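Local coordinates for tryptophanyl-tRNA synthetase (PDB 3JXE), which joins tryptophan to its cognate tRNA at the expense of ATP, as a class I aminoacyl-tRNA synthetase, at residues F25-L30 with S57-D62; D146-F151 with V361-Y366. All coordinates share one frame; numbering follows the deposited sequence.

Contact 1. Residues F25-L30 with S57-D62; sequences FGTSPL and SHRDYD
F25 meets R59 through its backbone: the O of F25 takes a bond from NH2 of R59 at 2.9 Å, bent to 135° at the hydrogen. G26 follows with positive phi, a turn that glycine accepts readily, and takes the chain out of helix 18-25. T27 lays its methyl CG2 over one face of the R59 guanidinium, 3.5 Å from NH1, while its OG1 shares a 2.8 Å hydrogen bond with OG of S57; methyl and hydroxyl each serve one partner. S28 pairs with H58 in antiparallel, hydrogen-bonded fashion, N to O and O to N, joining strand 28-29, outermost within this chain, to strand 55-59 of the central sheet. Its OG, between backbone N and carbonyl carbon (chi1 50°), gives a second bond to H58 O and sits over one face of the imidazole. P29 occupies a non-hydrogen-bonded position, its O 3.2 Å from CE1 of H58 at the ring edge. CG of L30 rests 4.1 Å from CB of H58, and the side chain also packs on L35 and L239. Since NH1 of R59 forms a salt bridge with D218, its guanidinium ties the helix 18-25 end to helix 218-227, and its charge is probably balanced there.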
loop_
_atom_site.group_PDB
_atom_site.type_symbol
_atom_site.label_atom_id
_atom_site.label_comp_id
_atom_site.label_asym_id
_atom_site.label_seq_id
_atom_site.Cartn_x
_atom_site.Cartn_y
_atom_site.Cartn_z
ATOM N N PHE B 25 -1.504 16.879 22.920
ATOM C CA PHE B 25 -1.253 15.573 22.308
ATOM C C PHE B 25 -1.516 14.414 23.273
ATOM O O PHE B 25 -1.609 13.257 22.853
ATOM C CB PHE B 25 0.179 15.505 21.760
ATOM C CG PHE B 25 0.351 16.135 20.396
ATOM C CD1 PHE B 25 1.296 15.634 19.510
ATOM C CD2 PHE B 25 -0.430 17.215 19.993
ATOM C CE1 PHE B 25 1.471 16.201 18.255
ATOM C CE2 PHE B 25 -0.266 17.787 18.734
ATOM C CZ PHE B 25 0.688 17.278 17.865
ATOM N N GLY B 26 -1.634 14.733 24.561
ATOM C CA GLY B 26 -1.916 13.733 25.588
ATOM C C GLY B 26 -0.714 12.900 25.988
ATOM O O GLY B 26 -0.863 11.816 26.550
ATOM N N THR B 27 0.480 13.408 25.698
ATOM C CA THR B 27 1.723 12.743 26.077
ATOM C C THR B 27 2.056 13.038 27.541
ATOM O O THR B 27 1.375 13.836 28.188
ATOM C CB THR B 27 2.901 13.176 25.175
ATOM O OG1 THR B 27 3.161 14.574 25.355
ATOM C CG2 THR B 27 2.594 12.904 23.708
ATOM N N SER B 28 3.095 12.389 28.057
ATOM C CA SER B 28 3.531 12.608 29.433
ATOM C C SER B 28 4.970 13.132 29.484
ATOM O O SER B 28 5.814 12.682 28.706
ATOM C CB SER B 28 3.383 11.324 30.258
ATOM O OG SER B 28 3.977 10.219 29.600
ATOM N N PRO B 29 5.248 14.094 30.393
ATOM C CA PRO B 29 6.582 14.693 30.515
ATOM C C PRO B 29 7.652 13.691 30.945
ATOM O O PRO B 29 7.388 12.821 31.781
ATOM C CB PRO B 29 6.392 15.761 31.597
ATOM C CG PRO B 29 5.205 15.316 32.369
ATOM C CD PRO B 29 4.303 14.680 31.363
ATOM N N LEU B 30 8.844 13.822 30.365
ATOM C CA LEU B 30 9.971 12.945 30.670
ATOM C C LEU B 30 10.568 13.334 32.020
ATOM O O LEU B 30 11.465 14.179 32.094
ATOM C CB LEU B 30 11.033 13.033 29.569
ATOM C CG LEU B 30 11.661 11.751 29.013
ATOM C CD1 LEU B 30 12.814 12.109 28.086
ATOM C CD2 LEU B 30 12.129 10.794 30.106
ATOM N N SER B 57 9.426 14.975 26.238
ATOM C CA SER B 57 8.186 14.216 26.366
ATOM C C SER B 57 8.384 12.740 26.032
ATOM O O SER B 57 9.310 12.377 25.308
ATOM C CB SER B 57 7.109 14.823 25.467
ATOM O OG SER B 57 5.904 14.091 25.555
ATOM N N HIS B 58 7.506 11.895 26.566
ATOM C CA HIS B 58 7.576 10.460 26.318
ATOM C C HIS B 58 6.199 9.795 26.315
ATOM O O HIS B 58 5.196 10.404 26.693
ATOM C CB HIS B 58 8.489 9.778 27.347
ATOM C CG HIS B 58 7.807 9.449 28.640
ATOM N ND1 HIS B 58 7.671 10.362 29.665
ATOM C CD2 HIS B 58 7.222 8.307 29.075
ATOM C CE1 HIS B 58 7.031 9.797 30.673
ATOM N NE2 HIS B 58 6.749 8.550 30.341
ATOM N N ARG B 59 6.176 8.541 25.877
ATOM C CA ARG B 59 5.009 7.676 25.985
ATOM C C ARG B 59 5.481 6.289 26.397
ATOM O O ARG B 59 6.353 5.717 25.743
ATOM C CB ARG B 59 4.264 7.595 24.654
ATOM C CG ARG B 59 3.305 8.737 24.401
ATOM C CD ARG B 59 2.235 8.324 23.412
ATOM N NE ARG B 59 0.981 9.033 23.648
ATOM C CZ ARG B 59 0.501 9.996 22.868
ATOM N NH1 ARG B 59 1.163 10.365 21.786
ATOM N NH2 ARG B 59 -0.647 10.586 23.167
ATOM N N ASP B 60 4.924 5.767 27.491
ATOM C CA ASP B 60 5.236 4.416 27.990
ATOM C C ASP B 60 6.732 4.095 28.110
ATOM O O ASP B 60 7.133 2.932 27.992
ATOM C CB ASP B 60 4.549 3.346 27.126
ATOM C CG ASP B 60 3.112 3.087 27.536
ATOM O OD1 ASP B 60 2.612 3.749 28.472
ATOM O OD2 ASP B 60 2.477 2.213 26.908
ATOM N N TYR B 61 7.552 5.118 28.348
ATOM C CA TYR B 61 8.998 4.923 28.453
ATOM C C TYR B 61 9.379 4.185 29.739
ATOM O O TYR B 61 10.370 3.453 29.772
ATOM C CB TYR B 61 9.752 6.253 28.337
ATOM C CG TYR B 61 11.252 6.084 28.269
ATOM C CD1 TYR B 61 11.860 5.550 27.135
ATOM C CD2 TYR B 61 12.064 6.448 29.341
ATOM C CE1 TYR B 61 13.234 5.381 27.071
ATOM C CE2 TYR B 61 13.441 6.287 29.283
ATOM C CZ TYR B 61 14.018 5.752 28.145
ATOM O OH TYR B 61 15.377 5.585 28.070
ATOM N N ASP B 62 8.583 4.378 30.787
ATOM C CA ASP B 62 8.740 3.634 32.035
ATOM C C ASP B 62 8.463 2.141 31.836
ATOM O O ASP B 62 9.010 1.300 32.552
ATOM C CB ASP B 62 7.835 4.214 33.128
ATOM C CG ASP B 62 6.370 4.277 32.715
ATOM O OD1 ASP B 62 6.067 4.814 31.627
ATOM O OD2 ASP B 62 5.518 3.795 33.492
#

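Contact 2. Residues D146-F151 with V361-Y366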
loop_
_atom_site.group_PDB
_atom_site.type_symbol
_atom_site.label_atom_id
_atom_site.label_comp_id
_atom_site.label_asym_id
_atom_site.label_seq_id
_atom_site.Cartn_x
_atom_site.Cartn_y
_atom_site.Cartn_z
ATOM N N ASP B 146 24.759 -0.571 14.815
ATOM C CA ASP B 146 25.159 -1.980 14.790
ATOM C C ASP B 146 24.799 -2.602 13.439
ATOM O O ASP B 146 23.627 -2.635 13.069
ATOM C CB ASP B 146 24.486 -2.751 15.933
ATOM C CG ASP B 146 25.092 -4.137 16.158
ATOM O OD1 ASP B 146 25.305 -4.888 15.177
ATOM O OD2 ASP B 146 25.337 -4.486 17.335
ATOM N N PRO B 147 25.811 -3.096 12.700
ATOM C CA PRO B 147 25.612 -3.599 11.335
ATOM C C PRO B 147 24.805 -4.898 11.266
ATOM O O PRO B 147 24.467 -5.355 10.171
ATOM C CB PRO B 147 27.044 -3.845 10.832
ATOM C CG PRO B 147 27.949 -3.179 11.825
ATOM C CD PRO B 147 27.219 -3.212 13.120
ATOM N N ASP B 148 24.499 -5.476 12.423
ATOM C CA ASP B 148 23.777 -6.744 12.487
ATOM C C ASP B 148 22.459 -6.638 13.254
ATOM O O ASP B 148 21.637 -7.558 13.225
ATOM C CB ASP B 148 24.671 -7.826 13.097
ATOM C CG ASP B 148 25.840 -8.197 12.195
ATOM O OD1 ASP B 148 25.663 -8.232 10.951
ATOM O OD2 ASP B 148 26.938 -8.460 12.734
ATOM N N LYS B 149 22.263 -5.512 13.934
ATOM C CA LYS B 149 21.024 -5.256 14.660
ATOM C C LYS B 149 20.306 -3.999 14.155
ATOM O O LYS B 149 19.603 -3.327 14.914
ATOM C CB LYS B 149 21.288 -5.182 16.168
ATOM C CG LYS B 149 21.594 -6.538 16.799
ATOM C CD LYS B 149 21.489 -6.509 18.320
ATOM C CE LYS B 149 22.728 -5.901 18.965
ATOM N NZ LYS B 149 22.777 -6.181 20.426
ATOM N N THR B 150 20.481 -3.698 12.868
ATOM C CA THR B 150 19.831 -2.548 12.239
ATOM C C THR B 150 19.373 -2.882 10.820
ATOM O O THR B 150 20.126 -3.454 10.031
ATOM C CB THR B 150 20.746 -1.291 12.226
ATOM O OG1 THR B 150 21.237 -1.033 13.550
ATOM C CG2 THR B 150 19.988 -0.063 11.735
ATOM N N PHE B 151 18.128 -2.525 10.514
ATOM C CA PHE B 151 17.564 -2.705 9.183
ATOM C C PHE B 151 17.062 -1.373 8.636
ATOM O O PHE B 151 16.157 -0.754 9.201
ATOM C CB PHE B 151 16.439 -3.749 9.215
ATOM C CG PHE B 151 15.792 -4.011 7.875
ATOM C CD1 PHE B 151 14.408 -4.089 7.767
ATOM C CD2 PHE B 151 16.560 -4.190 6.729
ATOM C CE1 PHE B 151 13.798 -4.341 6.539
ATOM C CE2 PHE B 151 15.961 -4.439 5.495
ATOM C CZ PHE B 151 14.578 -4.517 5.402
ATOM N N VAL B 361 26.257 0.350 2.791
ATOM C CA VAL B 361 24.849 0.435 2.372
ATOM C C VAL B 361 24.214 -0.939 2.151
ATOM O O VAL B 361 23.145 -1.224 2.691
ATOM C CB VAL B 361 24.668 1.331 1.116
ATOM C CG1 VAL B 361 23.249 1.234 0.572
ATOM C CG2 VAL B 361 25.003 2.776 1.443
ATOM N N GLU B 362 24.886 -1.785 1.373
ATOM C CA GLU B 362 24.404 -3.135 1.076
ATOM C C GLU B 362 24.165 -3.959 2.346
ATOM O O GLU B 362 23.214 -4.740 2.418
ATOM C CB GLU B 362 25.383 -3.853 0.142
ATOM C CG GLU B 362 24.883 -5.193 -0.383
ATOM C CD GLU B 362 25.805 -5.803 -1.419
ATOM O OE1 GLU B 362 25.942 -5.221 -2.517
ATOM O OE2 GLU B 362 26.382 -6.877 -1.138
ATOM N N LYS B 363 25.028 -3.767 3.341
ATOM C CA LYS B 363 24.939 -4.478 4.614
ATOM C C LYS B 363 23.700 -4.059 5.414
ATOM O O LYS B 363 22.926 -4.912 5.854
ATOM C CB LYS B 363 26.219 -4.257 5.431
ATOM C CG LYS B 363 26.423 -5.232 6.580
ATOM C CD LYS B 363 27.861 -5.185 7.091
ATOM C CE LYS B 363 28.100 -6.184 8.220
ATOM N NZ LYS B 363 27.940 -7.606 7.790
ATOM N N PHE B 364 23.509 -2.750 5.580
ATOM C CA PHE B 364 22.378 -2.211 6.345
ATOM C C PHE B 364 21.018 -2.395 5.665
ATOM O O PHE B 364 19.980 -2.342 6.327
ATOM C CB PHE B 364 22.600 -0.732 6.668
ATOM C CG PHE B 364 23.554 -0.494 7.802
ATOM C CD1 PHE B 364 23.121 -0.583 9.122
ATOM C CD2 PHE B 364 24.883 -0.167 7.553
ATOM C CE1 PHE B 364 24.002 -0.360 10.179
ATOM C CE2 PHE B 364 25.771 0.059 8.600
ATOM C CZ PHE B 364 25.329 -0.037 9.917
ATOM N N LYS B 365 21.027 -2.612 4.352
ATOM C CA LYS B 365 19.788 -2.764 3.596
ATOM C C LYS B 365 19.439 -4.209 3.246
ATOM O O LYS B 365 18.261 -4.540 3.116
ATOM C CB LYS B 365 19.816 -1.923 2.317
ATOM C CG LYS B 365 19.828 -0.417 2.548
ATOM C CD LYS B 365 18.790 0.296 1.688
ATOM C CE LYS B 365 19.073 0.167 0.197
ATOM N NZ LYS B 365 17.857 0.497 -0.601
ATOM N N TYR B 366 20.455 -5.060 3.085
ATOM C CA TYR B 366 20.242 -6.424 2.587
ATOM C C TYR B 366 21.029 -7.514 3.319
ATOM O O TYR B 366 20.443 -8.464 3.843
ATOM C CB TYR B 366 20.573 -6.512 1.090
ATOM C CG TYR B 366 20.089 -5.352 0.253
ATOM C CD1 TYR B 366 20.990 -4.412 -0.253
ATOM C CD2 TYR B 366 18.735 -5.197 -0.043
ATOM C CE1 TYR B 366 20.550 -3.346 -1.033
ATOM C CE2 TYR B 366 18.286 -4.135 -0.813
ATOM C CZ TYR B 366 19.195 -3.217 -1.309
ATOM O OH TYR B 366 18.745 -2.172 -2.077
#
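F364 and P147 make the apolar heart of this contact. The F364 ring reaches P147 with its outer atoms, CE1 and CZ each lying 3.8 Å from CA of P147. CB of T150 comes to the edge of the same ring, near its plane, 4.0 Å from CE1. A chi1 of -78° sets CG of F364 anti to the carbonyl carbon, beside the backbone N, where the ring starts on its way to the loop. Proline suits the loop side, its rigid ring offering hydrocarbon without an N-H to bury. An alanine in place of F364 would probably open a gap beside P147 and T150 and leave I141 and F145 without the ring they pack on. F151 uses its rim differently: its CE2 lies 3.3 Å from the backbone O of K365, which is near the ring plane; that oxygen accepts a hydrogen bond from W375.

All this lies where strand 150-154, an outermost strand of the Rossmann-fold sheet within this chain, begins beside the C-terminal part of the long helix 332-367. The wider pi-type turn at 363-366 falls here, and a backbone bond between F364 and I152 joins the two elements.

The one ion pair across the contact is long. K363 runs its chain past P147, CE 3.7 Å from CB of P147, and NZ reaches OD1 of D148 in a salt bridge of 3.9 Å.

Hydrogen bonds within the loop hold its shape. OD1 of D146 accepts from N of D148 at 2.9 Å through its anti lone pair, an Asx turn, to which aspartate is well suited. OG1 of T150 donates to O of D146 at 2.9 Å and bonds to Q101, whose side chain also accepts from N of D146; CB and CG2 of T150 lie by F364.

How the contacts relate
Both contacts reach the same seven-stranded sheet, at its two outermost strands within the chain: contact 1 at strand 28-29, contact 2 at strand 150-154. Their centres are 30 Å apart, and their nearest atoms about 16 Å, so they do not touch. Contact 1 is mostly buried and joins strand to strand, hence its paired backbone bonds, reinforced by hydroxyls and a guanidinium. Contact 2 is only partly buried and sets a loop and strand start against a helix, where aromatic rings, a proline and a stretched lysine–aspartate pair do the work. Contact 2 alone has a residue touching the second subunit: Y366 packs on I379 of that chain.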